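PDB 2O5A: ribosomal silencing factor RsfS, which probably silences ribosomes by binding protein uL14 of the large subunit and blocking association of the 30S and 50S subunits, thereby repressing translation. Local coordinates for residues D15-E20 and V48-H53; E70-E73 and W77-I80. All coordinates share one frame; numbering follows the deposited sequence.

Overall arrangement
Contact 1 (15-20 with 48-53) comes first along the chain and is closed before contact 2 (70-73 with 77-80) begins; their centres are about 12 Å apart. Contact 1 joins the turn after helix 4-16 to helix 45-61, while contact 2 pairs the end of outer strand 68-70 with strand 77-81 of the same mixed five-stranded sheet. Helix 45-61 connects them: Ile51 serves contact 1, and on the next residue Ala52 CB lies 3.7 Å from Val78 CG1 of contact 2. Tyr72 of contact 2 also packs on this helix, through Ala52 and His53. Helix 45-61 thus packs on the end of helix 4-16 and, through Ala52, on strand 77-81 and the loop at the sheet edge.

Contact 1: D15-E20 and V48-H53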
ATOM      1  N   ASP A  15     -16.631 -14.283  -1.781  1.00 38.58           N
ATOM      2  CA  ASP A  15     -17.019 -15.135  -2.901  1.00 39.63           C
ATOM      3  C   ASP A  15     -18.526 -15.189  -3.132  1.00 41.67           C
ATOM      4  O   ASP A  15     -18.979 -15.347  -4.265  1.00 39.38           O
ATOM      5  CB  ASP A  15     -16.491 -16.557  -2.688  1.00 42.18           C
ATOM      6  CG  ASP A  15     -15.412 -16.927  -3.686  1.00 44.99           C
ATOM      7  OD1 ASP A  15     -14.416 -16.182  -3.790  1.00 46.29           O
ATOM      8  OD2 ASP A  15     -15.562 -17.965  -4.365  1.00 48.89           O
ATOM      9  N   ASP A  16     -19.300 -15.065  -2.058  1.00 43.80           N
ATOM     10  CA  ASP A  16     -20.754 -15.096  -2.165  1.00 44.88           C
ATOM     11  C   ASP A  16     -21.262 -13.915  -2.984  1.00 43.76           C
ATOM     12  O   ASP A  16     -22.302 -14.003  -3.637  1.00 41.67           O
ATOM     13  CB  ASP A  16     -21.387 -15.065  -0.771  1.00 52.38           C
ATOM     14  CG  ASP A  16     -21.167 -16.348   0.001  1.00 61.16           C
ATOM     15  OD1 ASP A  16     -21.335 -16.336   1.237  1.00 65.77           O
ATOM     16  OD2 ASP A  16     -20.836 -17.374  -0.630  1.00 65.48           O
ATOM     17  N   LYS A  17     -20.516 -12.816  -2.950  1.00 41.89           N
ATOM     18  CA  LYS A  17     -20.896 -11.606  -3.675  1.00 38.36           C
ATOM     19  C   LYS A  17     -20.275 -11.496  -5.066  1.00 36.30           C
ATOM     20  O   LYS A  17     -20.416 -10.467  -5.727  1.00 36.31           O
ATOM     21  CB  LYS A  17     -20.530 -10.365  -2.856  1.00 40.00           C
ATOM     22  CG  LYS A  17     -21.222 -10.262  -1.499  1.00 39.46           C
ATOM     23  CD  LYS A  17     -22.691  -9.847  -1.601  1.00 39.97           C
ATOM     24  CE  LYS A  17     -23.595 -10.974  -2.081  1.00 41.30           C
ATOM     25  NZ  LYS A  17     -25.031 -10.573  -2.063  1.00 39.74           N
ATOM     26  N   LYS A  18     -19.582 -12.544  -5.497  1.00 35.74           N
ATOM     27  CA  LYS A  18     -18.961 -12.578  -6.822  1.00 34.24           C
ATOM     28  C   LYS A  18     -17.718 -11.707  -7.003  1.00 35.59           C
ATOM     29  O   LYS A  18     -17.443 -11.254  -8.115  1.00 34.85           O
ATOM     30  CB  LYS A  18     -19.987 -12.187  -7.889  1.00 33.78           C
ATOM     31  CG  LYS A  18     -21.269 -12.994  -7.862  1.00 36.33           C
ATOM     32  CD  LYS A  18     -21.025 -14.450  -8.203  1.00 39.46           C
ATOM     33  CE  LYS A  18     -22.340 -15.152  -8.466  1.00 43.04           C
ATOM     34  NZ  LYS A  18     -23.243 -14.284  -9.271  1.00 44.39           N
ATOM     35  N   ALA A  19     -16.968 -11.467  -5.932  1.00 31.76           N
ATOM     36  CA  ALA A  19     -15.764 -10.650  -6.053  1.00 32.03           C
ATOM     37  C   ALA A  19     -14.799 -11.342  -7.001  1.00 32.09           C
ATOM     38  O   ALA A  19     -14.563 -12.545  -6.890  1.00 30.51           O
ATOM     39  CB  ALA A  19     -15.112 -10.463  -4.705  1.00 30.38           C
ATOM     40  N   GLU A  20     -14.236 -10.577  -7.930  1.00 32.56           N
ATOM     41  CA  GLU A  20     -13.314 -11.134  -8.909  1.00 30.19           C
ATOM     42  C   GLU A  20     -11.834 -10.962  -8.577  1.00 28.70           C
ATOM     43  O   GLU A  20     -11.444 -10.059  -7.837  1.00 29.56           O
ATOM     44  CB  GLU A  20     -13.616 -10.535 -10.286  1.00 31.75           C
ATOM     45  CG  GLU A  20     -15.003 -10.888 -10.810  1.00 31.88           C
ATOM     46  CD  GLU A  20     -15.391 -10.081 -12.032  1.00 31.94           C
ATOM     47  OE1 GLU A  20     -16.292 -10.518 -12.780  1.00 33.12           O
ATOM     48  OE2 GLU A  20     -14.800  -9.005 -12.239  1.00 32.48           O
ATOM     49  N   VAL A  48     -18.805  -3.320  -5.140  1.00 20.71           N
ATOM     50  CA  VAL A  48     -17.722  -3.206  -4.171  1.00 19.67           C
ATOM     51  C   VAL A  48     -18.289  -3.121  -2.757  1.00 22.14           C
ATOM     52  O   VAL A  48     -17.761  -3.736  -1.830  1.00 22.26           O
ATOM     53  CB  VAL A  48     -16.858  -1.959  -4.444  1.00 20.16           C
ATOM     54  CG1 VAL A  48     -15.888  -1.734  -3.294  1.00 20.34           C
ATOM     55  CG2 VAL A  48     -16.097  -2.136  -5.749  1.00 17.91           C
ATOM     56  N   GLN A  49     -19.368  -2.359  -2.601  1.00 23.27           N
ATOM     57  CA  GLN A  49     -20.005  -2.208  -1.301  1.00 22.13           C
ATOM     58  C   GLN A  49     -20.735  -3.482  -0.893  1.00 23.00           C
ATOM     59  O   GLN A  49     -20.831  -3.795   0.291  1.00 23.41           O
ATOM     60  CB  GLN A  49     -20.975  -1.023  -1.318  1.00 21.30           C
ATOM     61  CG  GLN A  49     -20.284   0.325  -1.193  1.00 25.47           C
ATOM     62  CD  GLN A  49     -21.234   1.498  -1.328  1.00 25.65           C
ATOM     63  OE1 GLN A  49     -20.869   2.639  -1.048  1.00 29.30           O
ATOM     64  NE2 GLN A  49     -22.458   1.225  -1.766  1.00 25.37           N
ATOM     65  N   ALA A  50     -21.249  -4.215  -1.876  1.00 22.22           N
ATOM     66  CA  ALA A  50     -21.954  -5.458  -1.594  1.00 22.70           C
ATOM     67  C   ALA A  50     -20.970  -6.439  -0.963  1.00 23.55           C
ATOM     68  O   ALA A  50     -21.283  -7.116   0.016  1.00 21.97           O
ATOM     69  CB  ALA A  50     -22.523  -6.039  -2.881  1.00 20.31           C
ATOM     70  N   ILE A  51     -19.771  -6.495  -1.532  1.00 23.82           N
ATOM     71  CA  ILE A  51     -18.721  -7.375  -1.046  1.00 23.45           C
ATOM     72  C   ILE A  51     -18.318  -6.972   0.363  1.00 21.83           C
ATOM     73  O   ILE A  51     -18.310  -7.791   1.281  1.00 20.93           O
ATOM     74  CB  ILE A  51     -17.480  -7.284  -1.941  1.00 26.43           C
ATOM     75  CG1 ILE A  51     -17.864  -7.679  -3.369  1.00 27.77           C
ATOM     76  CG2 ILE A  51     -16.345  -8.109  -1.347  1.00 23.65           C
ATOM     77  CD1 ILE A  51     -16.774  -7.612  -4.392  1.00 27.77           C
ATOM     78  N   ALA A  52     -17.978  -5.698   0.520  1.00 21.37           N
ATOM     79  CA  ALA A  52     -17.564  -5.170   1.809  1.00 21.00           C
ATOM     80  C   ALA A  52     -18.617  -5.407   2.882  1.00 22.24           C
ATOM     81  O   ALA A  52     -18.285  -5.638   4.043  1.00 19.62           O
ATOM     82  CB  ALA A  52     -17.273  -3.685   1.687  1.00 20.21           C
ATOM     83  N   HIS A  53     -19.888  -5.359   2.493  1.00 22.92           N
ATOM     84  CA  HIS A  53     -20.977  -5.556   3.442  1.00 23.91           C
ATOM     85  C   HIS A  53     -21.148  -7.023   3.835  1.00 24.57           C
ATOM     86  O   HIS A  53     -21.412  -7.327   4.999  1.00 22.82           O
ATOM     87  CB  HIS A  53     -22.285  -5.011   2.861  1.00 23.52           C
ATOM     88  CG  HIS A  53     -23.360  -4.803   3.889  1.00 24.76           C
ATOM     89  ND1 HIS A  53     -24.314  -5.754   4.171  1.00 23.47           N
ATOM     90  CD2 HIS A  53     -23.616  -3.756   4.701  1.00 26.28           C
ATOM     91  CE1 HIS A  53     -25.116  -5.301   5.117  1.00 23.33           C
ATOM     92  NE2 HIS A  53     -24.714  -4.086   5.456  1.00 26.45           N
TER
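Lys17 and Ala19 pack against Ala50 and Ile51 in a small apolar contact between the turn that ends helix 4-16 and the flank of helix 45-61. No hydrogen bond crosses it. The backbones come nearest at Lys17 and Ile51, whose CA atoms are 5.4 Å apart. The first helix ends in a Schellman motif: Lys18, with positive phi, is its C-prime residue, with hydrogen bonds from Lys18 N to Asp15 O and from Ala19 N to Val14 O. Just beyond, CB of Ala19 points toward helix 45-61, where it meets the CD1 end of Ile51. Ile51 reaches that far because its CG1 is anti to its carbonyl carbon (chi1 -59°) and CD1 continues in an extended line. Closer to the backbone, Ile51 CG1 rests against Lys17 CB at 3.8 Å. Lys17 lends its aliphatic part rather than its charge: bends at chi2 (-75°) and chi3 (75°) lay CG and CD alongside the helix, with CD 4.0 Å from Ala50 CB and also beside Ala50 O, while the amino end leads away. Farther along the same helix Lys17 touches Glu54. Ile51 also touches Val14 of helix 4-16 and Val89 of strand 85-91, so it joins both helices to the sheet, and past Ala19 the chain enters strand 22-26, with Glu20 bonded through its backbone to His41 of strand 36-42.

Contact 2: E70-E73 and W77-I80; sequences EGYE and WVLI
Val78 meets the ring of Tyr72 at its edge, near the ring plane, with CG1 4.4 Å from Tyr72 CD1; segment 77-80 places nothing over either ring face. The ring instead packs on helix 45-61, against Gln49, Ala52 and His53. The other large flat group, the indole of Trp77, stays clear of 70-73: it stacks with Phe90 and meets His88 at an inclined angle, so Trp77 joins this contact through its backbone. The rest of the contact is mostly main chain. Glu70 and Leu79 form an antiparallel hydrogen-bonded pair, the bridge at the end of strand 68-70, just before the loop to strand 77-81. Glu70 N donates to Leu79 O at 3.0 Å, and Leu79 N donates to Glu70 O at 2.9 Å with an N-H...O angle of 160°; both donors lie in the carbonyl plane of their acceptor. Val78 CA also makes a CA-H...O contact with Glu70 O, at 3.2 Å. At Gly71 the chain takes a positive phi and leaves the strand, its CA passing 3.7 Å from Trp77 O. Chi1 of -175° sets Val78 CG1 anti to its backbone N, where it also packs on Ala52, and CG2 anti to its carbonyl carbon; CG2 lies beside Gly71 O and 3.8 Å from Tyr72 CA. Glu70 and Leu79 share the sheet face that Lys102 of the second subunit packs on. The register thus rests on the two backbone hydrogen bonds between Glu70 and Leu79, whereas the carboxylate of Glu70 lies near that of Glu101 of the second subunit, a closeness that could raise the affinity of one of them for a proton.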
ATOM      1  N   GLU A  70     -12.673   1.358   6.073  1.00 36.17           N
ATOM      2  CA  GLU A  70     -12.514   2.671   5.470  1.00 35.66           C
ATOM      3  C   GLU A  70     -12.757   2.674   3.964  1.00 34.61           C
ATOM      4  O   GLU A  70     -12.455   1.703   3.270  1.00 33.72           O
ATOM      5  CB  GLU A  70     -11.104   3.190   5.769  1.00 38.68           C
ATOM      6  CG  GLU A  70     -10.740   3.129   7.250  1.00 47.39           C
ATOM      7  CD  GLU A  70      -9.338   3.622   7.538  1.00 52.09           C
ATOM      8  OE1 GLU A  70      -8.884   3.484   8.693  1.00 53.94           O
ATOM      9  OE2 GLU A  70      -8.690   4.154   6.614  1.00 53.11           O
ATOM     10  N   GLY A  71     -13.313   3.777   3.474  1.00 32.63           N
ATOM     11  CA  GLY A  71     -13.586   3.913   2.056  1.00 31.48           C
ATOM     12  C   GLY A  71     -14.842   3.212   1.578  1.00 30.60           C
ATOM     13  O   GLY A  71     -15.011   2.996   0.377  1.00 29.50           O
ATOM     14  N   TYR A  72     -15.732   2.860   2.502  1.00 29.53           N
ATOM     15  CA  TYR A  72     -16.968   2.174   2.140  1.00 29.93           C
ATOM     16  C   TYR A  72     -17.883   3.053   1.287  1.00 34.16           C
ATOM     17  O   TYR A  72     -18.343   2.631   0.226  1.00 32.55           O
ATOM     18  CB  TYR A  72     -17.727   1.727   3.392  1.00 26.17           C
ATOM     19  CG  TYR A  72     -18.972   0.920   3.087  1.00 23.39           C
ATOM     20  CD1 TYR A  72     -18.906  -0.463   2.901  1.00 22.75           C
ATOM     21  CD2 TYR A  72     -20.214   1.542   2.956  1.00 22.07           C
ATOM     22  CE1 TYR A  72     -20.047  -1.205   2.590  1.00 20.72           C
ATOM     23  CE2 TYR A  72     -21.357   0.810   2.643  1.00 20.89           C
ATOM     24  CZ  TYR A  72     -21.268  -0.562   2.463  1.00 19.89           C
ATOM     25  OH  TYR A  72     -22.397  -1.281   2.152  1.00 20.27           O
ATOM     26  N   GLU A  73     -18.150   4.269   1.757  1.00 36.30           N
ATOM     27  CA  GLU A  73     -19.015   5.192   1.025  1.00 37.92           C
ATOM     28  C   GLU A  73     -18.544   5.401  -0.408  1.00 35.98           C
ATOM     29  O   GLU A  73     -19.314   5.227  -1.354  1.00 36.67           O
ATOM     30  CB  GLU A  73     -19.089   6.552   1.727  1.00 43.20           C
ATOM     31  CG  GLU A  73     -20.365   6.793   2.518  1.00 53.22           C
ATOM     32  CD  GLU A  73     -20.519   8.244   2.931  1.00 59.01           C
ATOM     33  OE1 GLU A  73     -20.620   9.109   2.037  1.00 61.61           O
ATOM     34  OE2 GLU A  73     -20.538   8.522   4.147  1.00 62.81           O
ATOM     35  N   TRP A  77     -11.923   1.932  -2.806  1.00 17.14           N
ATOM     36  CA  TRP A  77     -10.948   1.113  -2.106  1.00 15.60           C
ATOM     37  C   TRP A  77     -11.410   0.953  -0.663  1.00 12.37           C
ATOM     38  O   TRP A  77     -11.124   1.795   0.188  1.00 11.31           O
ATOM     39  CB  TRP A  77      -9.572   1.772  -2.138  1.00 17.23           C
ATOM     40  CG  TRP A  77      -8.504   0.985  -1.440  1.00 18.88           C
ATOM     41  CD1 TRP A  77      -8.650  -0.200  -0.774  1.00 22.11           C
ATOM     42  CD2 TRP A  77      -7.125   1.346  -1.315  1.00 18.76           C
ATOM     43  NE1 TRP A  77      -7.448  -0.599  -0.246  1.00 20.44           N
ATOM     44  CE2 TRP A  77      -6.495   0.334  -0.563  1.00 20.57           C
ATOM     45  CE3 TRP A  77      -6.365   2.430  -1.770  1.00 21.24           C
ATOM     46  CZ2 TRP A  77      -5.137   0.372  -0.256  1.00 21.75           C
ATOM     47  CZ3 TRP A  77      -5.017   2.466  -1.464  1.00 21.00           C
ATOM     48  CH2 TRP A  77      -4.419   1.446  -0.712  1.00 20.89           C
ATOM     49  N   VAL A  78     -12.130  -0.130  -0.403  1.00  9.86           N
ATOM     50  CA  VAL A  78     -12.639  -0.408   0.932  1.00 11.89           C
ATOM     51  C   VAL A  78     -11.692  -1.337   1.678  1.00 13.38           C
ATOM     52  O   VAL A  78     -11.333  -2.405   1.179  1.00 12.73           O
ATOM     53  CB  VAL A  78     -14.031  -1.066   0.870  1.00  6.57           C
ATOM     54  CG1 VAL A  78     -14.588  -1.242   2.271  1.00  6.69           C
ATOM     55  CG2 VAL A  78     -14.966  -0.219   0.029  1.00  7.44           C
ATOM     56  N   LEU A  79     -11.291  -0.924   2.874  1.00 14.95           N
ATOM     57  CA  LEU A  79     -10.390  -1.719   3.696  1.00 15.55           C
ATOM     58  C   LEU A  79     -11.145  -2.216   4.920  1.00 18.01           C
ATOM     59  O   LEU A  79     -11.686  -1.424   5.691  1.00 14.92           O
ATOM     60  CB  LEU A  79      -9.179  -0.876   4.119  1.00 16.49           C
ATOM     61  CG  LEU A  79      -8.044  -1.555   4.896  1.00 16.13           C
ATOM     62  CD1 LEU A  79      -6.794  -0.696   4.818  1.00 13.81           C
ATOM     63  CD2 LEU A  79      -8.454  -1.785   6.343  1.00 16.87           C
ATOM     64  N   ILE A  80     -11.193  -3.534   5.083  1.00 19.01           N
ATOM     65  CA  ILE A  80     -11.878  -4.142   6.214  1.00 20.10           C
ATOM     66  C   ILE A  80     -10.848  -4.868   7.064  1.00 23.37           C
ATOM     67  O   ILE A  80     -10.359  -5.932   6.682  1.00 23.10           O
ATOM     68  CB  ILE A  80     -12.935  -5.161   5.745  1.00 23.13           C
ATOM     69  CG1 ILE A  80     -13.893  -4.499   4.756  1.00 26.26           C
ATOM     70  CG2 ILE A  80     -13.713  -5.695   6.941  1.00 19.76           C
ATOM     71  CD1 ILE A  80     -13.277  -4.202   3.408  1.00 25.18           C
TER